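Local atomic coordinates of serine acetyltransferase 1, putative (Entamoeba histolytica, PDB entry 7BW9), a protein that probably transfers an acetyl group from acetyl-CoA to the hydroxyl of serine, a step of cysteine biosynthesis, and is seen here with cysteine bound. Residues 69-72 against 73-77; 139-142 against 143-147; 150-153 against 154-158. One frame throughout, in Å; residues are numbered along the deposited sequence.

Contact 1: 69-72 against 73-77; sequences VYHI and QNSIE
Two turns of helix 58-79, in the helical part of this serine acetyltransferase, bring His71 and Ser75 together and illustrate how a serine can fold back onto its own helix. The carbonyl oxygen His71 O takes two hydrogen bonds, one from the backbone amide Ser75 N at 3.1 Å and one from the hydroxyl Ser75 OG at 2.9 Å, and the two donors arrive from opposite faces of the carbonyl plane. The hydroxyl is turned back to this oxygen because OG stands beside the serine's own nitrogen (chi1 -46°). From there OG also sits over one face of the His71 imidazole, toward the rim, 3.7 Å from NE2. That nitrogen has a weak hydrogen bond to Glu37.

A quarter turn round the helix, Ile72 and Ile76 run alongside each other, with Ile72 CG2 against Ile76 CD1 at 3.6 Å. Ile72 also packs on Ile89 and Leu92 of helix 82-94, and both isoleucines lean on Tyr150 of helix 148-162. Gln73 extends beside Tyr70, its oxygen OE1 lying near the ring plane at the edge, 3.9 Å from Tyr70 CE1; amide and ring are turned 45° apart. Val69 CG2 sits over the centre of one face of the same ring.

The backbone bond from Ile76 N to Ile72 O, 3.0 Å long, continues the regular helical ladder beneath these side chains. Chemically, the buried Ser75 hydroxyl spends its proton on the preceding turn, so that a polar group is accommodated on a face that packs against Tyr150 and against Pro30 of the second subunit, while the isoleucine pair presents hydrocarbon to the neighbouring helices.

Contact 2: 139-142 against 143-147; sequences AHIL and YMNGD
The chain leaves helix 128-144 through a tight reversal in which Asp147 N bonds to Leu142 O at 3.2 Å and Gly146 N to Tyr143 O at 3.0 Å, with Gly146 at positive phi (116°). Just before the turn, the side chain of Asn145 runs back along Ile141: ND2 donates to Ile141 O over 2.8 Å, almost straight at 169°, with the acceptor in the plane of the amide. The backbone Asn145 N reaches the same oxygen from its opposite face at 3.2 Å, so one carbonyl near the helix end is held by both nitrogens of a single residue.

Across the helix surface, Met144 bends at chi2 and chi3 and lays CG over one face of the His140 ring, 3.8 Å from its centroid, a CH-pi contact. Its sulfur SD approaches the ring more obliquely, 3.8 Å from His140 CE1. The imidazole is fixed from elsewhere too, since ND1 donates to Pro168 O.

Asp147 then turns to the next helix, where OD1 accepts from Tyr150 N. The helix end is a Schellman motif with Gly146 as its C-prime residue, followed directly by Asp147 as the N-cap of helix 148-162.

Contact 3: 150-153 against 154-158; sequences YSRE and LMENI
A bend at chi2 in each of Arg152 (70°) and Glu156 (-55°) carries their charged ends alongside each other, one turn apart on helix 148-162. The guanidinium meets the carboxylate side-on, giving both NE and NH2 to the single oxygen Glu156 OE2, at 3.0 and 3.1 Å. This oxygen lies in the guanidinium plane, although the two flat groups are turned 52° apart. Arg152 NE uses the anti lone pair of OE2, while NH2 comes from the same side but well out of the carboxylate plane. The other oxygen, OE1, is engaged by His159 ND1, so both ends of the carboxylate are held.

On another face of the helix, Leu154 CB lies over one face of the Tyr150 ring, displaced toward its rim, 4.1 Å from CZ, and Leu154 CD1 comes within 3.8 Å of Tyr150 OH. That hydroxyl is hydrogen-bonded to Glu37.

Glu153 faces the neighbouring copy, forming a salt bridge with Arg125 of the second subunit and a hydrogen bond with Tyr79 of its own chain. The Arg152-Glu156 pair is an i to i+4 salt bridge on a buried helix at the subunit interface, with the Arg152 side chain about 6 Å from a bound cysteine.

In chain order, contact 1 on helix 58-79 comes first, followed by contact 2 at the end of helix 128-144 and contact 3 on helix 148-162, the last helix before the left-handed beta-helix begins. The centres of contacts 1 and 2 and of contacts 1 and 3 lie about 13 Å apart, and those of contacts 2 and 3 about 11 Å. Tyr150 joins all three, with CD1 against Ser75 CB at 3.3 Å and CE2 against Leu142 CD1 at 3.8 Å. Ala139 CB meets Met155 SD at 3.6 Å. The three helices thus pack on one another round Tyr150, with contacts 1 and 3 also touching the second subunit and contact 3 lying nearest to a bound cysteine.

Contact 1: 69-72 against 73-77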
loop_
_atom_site.group_PDB
_atom_site.type_symbol
_atom_site.label_atom_id
_atom_site.label_comp_id
_atom_site.label_asym_id
_atom_site.label_seq_id
_atom_site.Cartn_x
_atom_site.Cartn_y
_atom_site.Cartn_z
ATOM N N VAL A 69 -11.009 -20.344 12.973
ATOM C CA VAL A 69 -12.029 -19.821 13.884
ATOM C C VAL A 69 -11.449 -19.662 15.272
ATOM O O VAL A 69 -11.765 -18.699 15.984
ATOM C CB VAL A 69 -13.304 -20.697 13.901
ATOM C CG1 VAL A 69 -13.795 -20.944 12.490
ATOM C CG2 VAL A 69 -13.078 -22.014 14.645
ATOM N N TYR A 70 -10.538 -20.547 15.661
ATOM C CA TYR A 70 -10.016 -20.445 17.008
ATOM C C TYR A 70 -9.019 -19.299 17.142
ATOM O O TYR A 70 -8.918 -18.694 18.216
ATOM C CB TYR A 70 -9.449 -21.801 17.420
ATOM C CG TYR A 70 -10.565 -22.783 17.806
ATOM C CD1 TYR A 70 -11.629 -22.378 18.617
ATOM C CD2 TYR A 70 -10.566 -24.096 17.352
ATOM C CE1 TYR A 70 -12.656 -23.260 18.977
ATOM C CE2 TYR A 70 -11.587 -24.996 17.710
ATOM C CZ TYR A 70 -12.629 -24.571 18.519
ATOM O OH TYR A 70 -13.639 -25.453 18.871
ATOM N N HIS A 71 -8.316 -18.933 16.068
ATOM C CA HIS A 71 -7.576 -17.677 16.131
ATOM C C HIS A 71 -8.536 -16.489 16.193
ATOM O O HIS A 71 -8.286 -15.517 16.919
ATOM C CB HIS A 71 -6.625 -17.544 14.943
ATOM C CG HIS A 71 -5.990 -16.192 14.837
ATOM N ND1 HIS A 71 -4.751 -15.906 15.367
ATOM C CD2 HIS A 71 -6.435 -15.039 14.276
ATOM C CE1 HIS A 71 -4.457 -14.638 15.138
ATOM N NE2 HIS A 71 -5.462 -14.089 14.477
ATOM N N ILE A 72 -9.645 -16.550 15.454
ATOM C CA ILE A 72 -10.616 -15.457 15.516
ATOM C C ILE A 72 -11.226 -15.386 16.905
ATOM O O ILE A 72 -11.347 -14.303 17.493
ATOM C CB ILE A 72 -11.699 -15.612 14.429
ATOM C CG1 ILE A 72 -11.094 -15.428 13.035
ATOM C CG2 ILE A 72 -12.846 -14.608 14.643
ATOM C CD1 ILE A 72 -12.019 -15.846 11.909
ATOM N N GLN A 73 -11.601 -16.547 17.461
ATOM C CA GLN A 73 -12.194 -16.564 18.792
ATOM C C GLN A 73 -11.237 -15.975 19.823
ATOM O O GLN A 73 -11.644 -15.166 20.665
ATOM C CB GLN A 73 -12.609 -17.990 19.165
ATOM C CG GLN A 73 -13.044 -18.129 20.620
ATOM C CD GLN A 73 -14.036 -19.259 20.859
ATOM O OE1 GLN A 73 -14.433 -19.979 19.936
ATOM N NE2 GLN A 73 -14.450 -19.413 22.113
ATOM N N ASN A 74 -9.951 -16.318 19.737
ATOM C CA ASN A 74 -8.998 -15.786 20.709
ATOM C C ASN A 74 -8.820 -14.278 20.582
ATOM O O ASN A 74 -8.616 -13.598 21.595
ATOM C CB ASN A 74 -7.647 -16.490 20.575
ATOM C CG ASN A 74 -7.716 -17.947 20.975
ATOM O OD1 ASN A 74 -8.682 -18.379 21.613
ATOM N ND2 ASN A 74 -6.692 -18.718 20.606
ATOM N N SER A 75 -8.877 -13.733 19.365
ATOM C CA SER A 75 -8.734 -12.287 19.233
ATOM C C SER A 75 -9.967 -11.557 19.745
ATOM O O SER A 75 -9.848 -10.489 20.360
ATOM C CB SER A 75 -8.450 -11.911 17.782
ATOM O OG SER A 75 -7.453 -12.758 17.240
ATOM N N ILE A 76 -11.162 -12.098 19.486
ATOM C CA ILE A 76 -12.377 -11.416 19.928
ATOM C C ILE A 76 -12.469 -11.432 21.451
ATOM O O ILE A 76 -12.809 -10.416 22.072
ATOM C CB ILE A 76 -13.626 -12.030 19.263
ATOM C CG1 ILE A 76 -13.586 -11.803 17.746
ATOM C CG2 ILE A 76 -14.894 -11.409 19.833
ATOM C CD1 ILE A 76 -14.665 -12.537 16.994
ATOM N N GLU A 77 -12.130 -12.571 22.076
ATOM C CA GLU A 77 -12.067 -12.656 23.533
ATOM C C GLU A 77 -11.184 -11.572 24.120
ATOM O O GLU A 77 -11.543 -10.944 25.123
ATOM C CB GLU A 77 -11.522 -14.013 23.968
ATOM C CG GLU A 77 -12.475 -15.160 23.828
ATOM C CD GLU A 77 -12.018 -16.379 24.605
ATOM O OE1 GLU A 77 -11.259 -16.219 25.591
ATOM O OE2 GLU A 77 -12.402 -17.498 24.209
#

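Contact 2: 139-142 against 143-147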
loop_
_atom_site.group_PDB
_atom_site.type_symbol
_atom_site.label_atom_id
_atom_site.label_comp_id
_atom_site.label_asym_id
_atom_site.label_seq_id
_atom_site.Cartn_x
_atom_site.Cartn_y
_atom_site.Cartn_z
ATOM N N ALA A 139 -15.142 -10.584 7.820
ATOM C CA ALA A 139 -15.148 -9.559 8.863
ATOM C C ALA A 139 -16.542 -9.004 9.087
ATOM O O ALA A 139 -16.909 -8.675 10.220
ATOM C CB ALA A 139 -14.203 -8.413 8.485
ATOM N N HIS A 140 -17.313 -8.853 8.008
ATOM C CA HIS A 140 -18.625 -8.212 8.107
ATOM C C HIS A 140 -19.589 -9.038 8.955
ATOM O O HIS A 140 -20.424 -8.482 9.678
ATOM C CB HIS A 140 -19.191 -7.979 6.709
ATOM C CG HIS A 140 -20.532 -7.313 6.695
ATOM N ND1 HIS A 140 -20.745 -6.052 7.207
ATOM C CD2 HIS A 140 -21.730 -7.733 6.214
ATOM C CE1 HIS A 140 -22.018 -5.727 7.049
ATOM N NE2 HIS A 140 -22.637 -6.733 6.456
ATOM N N ILE A 141 -19.488 -10.365 8.887
ATOM C CA ILE A 141 -20.326 -11.199 9.748
ATOM C C ILE A 141 -19.916 -11.034 11.201
ATOM O O ILE A 141 -20.761 -10.998 12.101
ATOM C CB ILE A 141 -20.261 -12.666 9.298
ATOM C CG1 ILE A 141 -20.941 -12.793 7.936
ATOM C CG2 ILE A 141 -20.945 -13.589 10.336
ATOM C CD1 ILE A 141 -20.625 -14.019 7.250
ATOM N N LEU A 142 -18.615 -10.905 11.451
ATOM C CA LEU A 142 -18.161 -10.666 12.812
ATOM C C LEU A 142 -18.710 -9.343 13.324
ATOM O O LEU A 142 -19.270 -9.270 14.425
ATOM C CB LEU A 142 -16.635 -10.693 12.858
ATOM C CG LEU A 142 -16.026 -11.988 12.313
ATOM C CD1 LEU A 142 -14.504 -11.907 12.303
ATOM C CD2 LEU A 142 -16.510 -13.182 13.146
ATOM N N TYR A 143 -18.602 -8.296 12.502
ATOM C CA TYR A 143 -19.042 -6.966 12.911
ATOM C C TYR A 143 -20.541 -6.946 13.192
ATOM O O TYR A 143 -20.982 -6.393 14.206
ATOM C CB TYR A 143 -18.656 -5.951 11.830
ATOM C CG TYR A 143 -19.245 -4.560 11.974
ATOM C CD1 TYR A 143 -20.540 -4.287 11.538
ATOM C CD2 TYR A 143 -18.484 -3.506 12.490
ATOM C CE1 TYR A 143 -21.088 -3.019 11.648
ATOM C CE2 TYR A 143 -19.020 -2.220 12.596
ATOM C CZ TYR A 143 -20.320 -1.985 12.168
ATOM O OH TYR A 143 -20.873 -0.727 12.257
ATOM N N MET A 144 -21.336 -7.566 12.309
ATOM C CA MET A 144 -22.792 -7.574 12.455
ATOM C C MET A 144 -23.254 -8.337 13.693
ATOM O O MET A 144 -24.350 -8.077 14.199
ATOM C CB MET A 144 -23.448 -8.184 11.212
ATOM C CG MET A 144 -23.400 -7.310 9.965
ATOM S SD MET A 144 -24.077 -5.650 10.200
ATOM C CE MET A 144 -25.714 -6.072 10.825
ATOM N N ASN A 145 -22.454 -9.272 14.200
ATOM C CA ASN A 145 -22.812 -9.970 15.421
ATOM C C ASN A 145 -22.142 -9.383 16.653
ATOM O O ASN A 145 -22.174 -10.004 17.717
ATOM C CB ASN A 145 -22.509 -11.452 15.279
ATOM C CG ASN A 145 -23.462 -12.137 14.319
ATOM O OD1 ASN A 145 -24.454 -12.723 14.738
ATOM N ND2 ASN A 145 -23.168 -12.061 13.025
ATOM N N GLY A 146 -21.562 -8.194 16.540
ATOM C CA GLY A 146 -21.247 -7.369 17.694
ATOM C C GLY A 146 -19.781 -7.115 17.937
ATOM O O GLY A 146 -19.457 -6.333 18.843
ATOM N N ASP A 147 -18.865 -7.737 17.192
ATOM C CA ASP A 147 -17.431 -7.536 17.414
ATOM C C ASP A 147 -16.953 -6.419 16.498
ATOM O O ASP A 147 -16.636 -6.651 15.329
ATOM C CB ASP A 147 -16.642 -8.816 17.161
ATOM C CG ASP A 147 -15.195 -8.532 16.778
ATOM O OD1 ASP A 147 -14.584 -7.615 17.383
ATOM O OD2 ASP A 147 -14.684 -9.180 15.835
#

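Contact 3: 150-153 against 154-158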
loop_
_atom_site.group_PDB
_atom_site.type_symbol
_atom_site.label_atom_id
_atom_site.label_comp_id
_atom_site.label_asym_id
_atom_site.label_seq_id
_atom_site.Cartn_x
_atom_site.Cartn_y
_atom_site.Cartn_z
ATOM N N TYR A 150 -12.234 -6.464 16.693
ATOM C CA TYR A 150 -11.379 -7.396 15.964
ATOM C C TYR A 150 -11.689 -7.381 14.471
ATOM O O TYR A 150 -10.776 -7.506 13.653
ATOM C CB TYR A 150 -11.482 -8.822 16.512
ATOM C CG TYR A 150 -10.848 -9.792 15.538
ATOM C CD1 TYR A 150 -9.467 -9.834 15.366
ATOM C CD2 TYR A 150 -11.629 -10.580 14.714
ATOM C CE1 TYR A 150 -8.890 -10.687 14.445
ATOM C CE2 TYR A 150 -11.070 -11.428 13.793
ATOM C CZ TYR A 150 -9.709 -11.483 13.656
ATOM O OH TYR A 150 -9.185 -12.346 12.724
ATOM N N SER A 151 -12.965 -7.234 14.091
ATOM C CA SER A 151 -13.288 -7.135 12.669
ATOM C C SER A 151 -12.571 -5.953 12.005
ATOM O O SER A 151 -12.212 -6.031 10.824
ATOM C CB SER A 151 -14.803 -7.037 12.478
ATOM O OG SER A 151 -15.325 -5.854 13.047
ATOM N N ARG A 152 -12.322 -4.876 12.758
ATOM C CA ARG A 152 -11.594 -3.731 12.217
ATOM C C ARG A 152 -10.110 -4.034 12.096
ATOM O O ARG A 152 -9.487 -3.745 11.065
ATOM C CB ARG A 152 -11.815 -2.495 13.093
ATOM C CG ARG A 152 -11.036 -1.261 12.628
ATOM C CD ARG A 152 -11.608 -0.700 11.320
ATOM N NE ARG A 152 -10.784 0.358 10.735
ATOM C CZ ARG A 152 -10.908 1.654 11.017
ATOM N NH1 ARG A 152 -11.816 2.065 11.893
ATOM N NH2 ARG A 152 -10.112 2.541 10.440
ATOM N N GLU A 153 -9.521 -4.596 13.159
ATOM C CA GLU A 153 -8.144 -5.073 13.105
ATOM C C GLU A 153 -7.936 -6.002 11.912
ATOM O O GLU A 153 -6.963 -5.869 11.158
ATOM C CB GLU A 153 -7.800 -5.787 14.416
ATOM C CG GLU A 153 -6.329 -6.130 14.594
ATOM C CD GLU A 153 -6.084 -7.025 15.813
ATOM O OE1 GLU A 153 -5.939 -6.487 16.934
ATOM O OE2 GLU A 153 -6.061 -8.266 15.652
ATOM N N LEU A 154 -8.856 -6.946 11.723
ATOM C CA LEU A 154 -8.785 -7.840 10.569
ATOM C C LEU A 154 -8.774 -7.060 9.258
ATOM O O LEU A 154 -7.924 -7.291 8.388
ATOM C CB LEU A 154 -9.956 -8.816 10.614
ATOM C CG LEU A 154 -10.063 -9.816 9.482
ATOM C CD1 LEU A 154 -8.777 -10.644 9.401
ATOM C CD2 LEU A 154 -11.293 -10.710 9.753
ATOM N N MET A 155 -9.699 -6.106 9.103
ATOM C CA MET A 155 -9.694 -5.308 7.882
ATOM C C MET A 155 -8.416 -4.482 7.739
ATOM O O MET A 155 -7.944 -4.273 6.612
ATOM C CB MET A 155 -10.919 -4.396 7.825
ATOM C CG MET A 155 -12.231 -5.138 7.555
ATOM S SD MET A 155 -12.105 -6.430 6.314
ATOM C CE MET A 155 -11.766 -5.529 4.810
ATOM N N GLU A 156 -7.840 -3.996 8.851
ATOM C CA GLU A 156 -6.600 -3.227 8.720
ATOM C C GLU A 156 -5.434 -4.119 8.305
ATOM O O GLU A 156 -4.525 -3.657 7.604
ATOM C CB GLU A 156 -6.263 -2.485 10.017
ATOM C CG GLU A 156 -7.189 -1.284 10.313
ATOM C CD GLU A 156 -7.254 -0.248 9.183
ATOM O OE1 GLU A 156 -6.246 -0.070 8.455
ATOM O OE2 GLU A 156 -8.310 0.414 9.041
ATOM N N ASN A 157 -5.450 -5.395 8.700
ATOM C CA ASN A 157 -4.428 -6.328 8.219
ATOM C C ASN A 157 -4.439 -6.419 6.698
ATOM O O ASN A 157 -3.389 -6.342 6.051
ATOM C CB ASN A 157 -4.641 -7.727 8.815
ATOM C CG ASN A 157 -4.210 -7.825 10.264
ATOM O OD1 ASN A 157 -3.482 -6.973 10.769
ATOM N ND2 ASN A 157 -4.653 -8.884 10.940
ATOM N N ILE A 158 -5.622 -6.616 6.107
ATOM C CA ILE A 158 -5.698 -6.783 4.656
ATOM C C ILE A 158 -5.453 -5.437 3.959
ATOM O O ILE A 158 -4.877 -5.396 2.862
ATOM C CB ILE A 158 -7.043 -7.444 4.260
ATOM C CG1 ILE A 158 -7.020 -7.939 2.809
ATOM C CG2 ILE A 158 -8.244 -6.503 4.457
ATOM C CD1 ILE A 158 -5.878 -8.853 2.497
#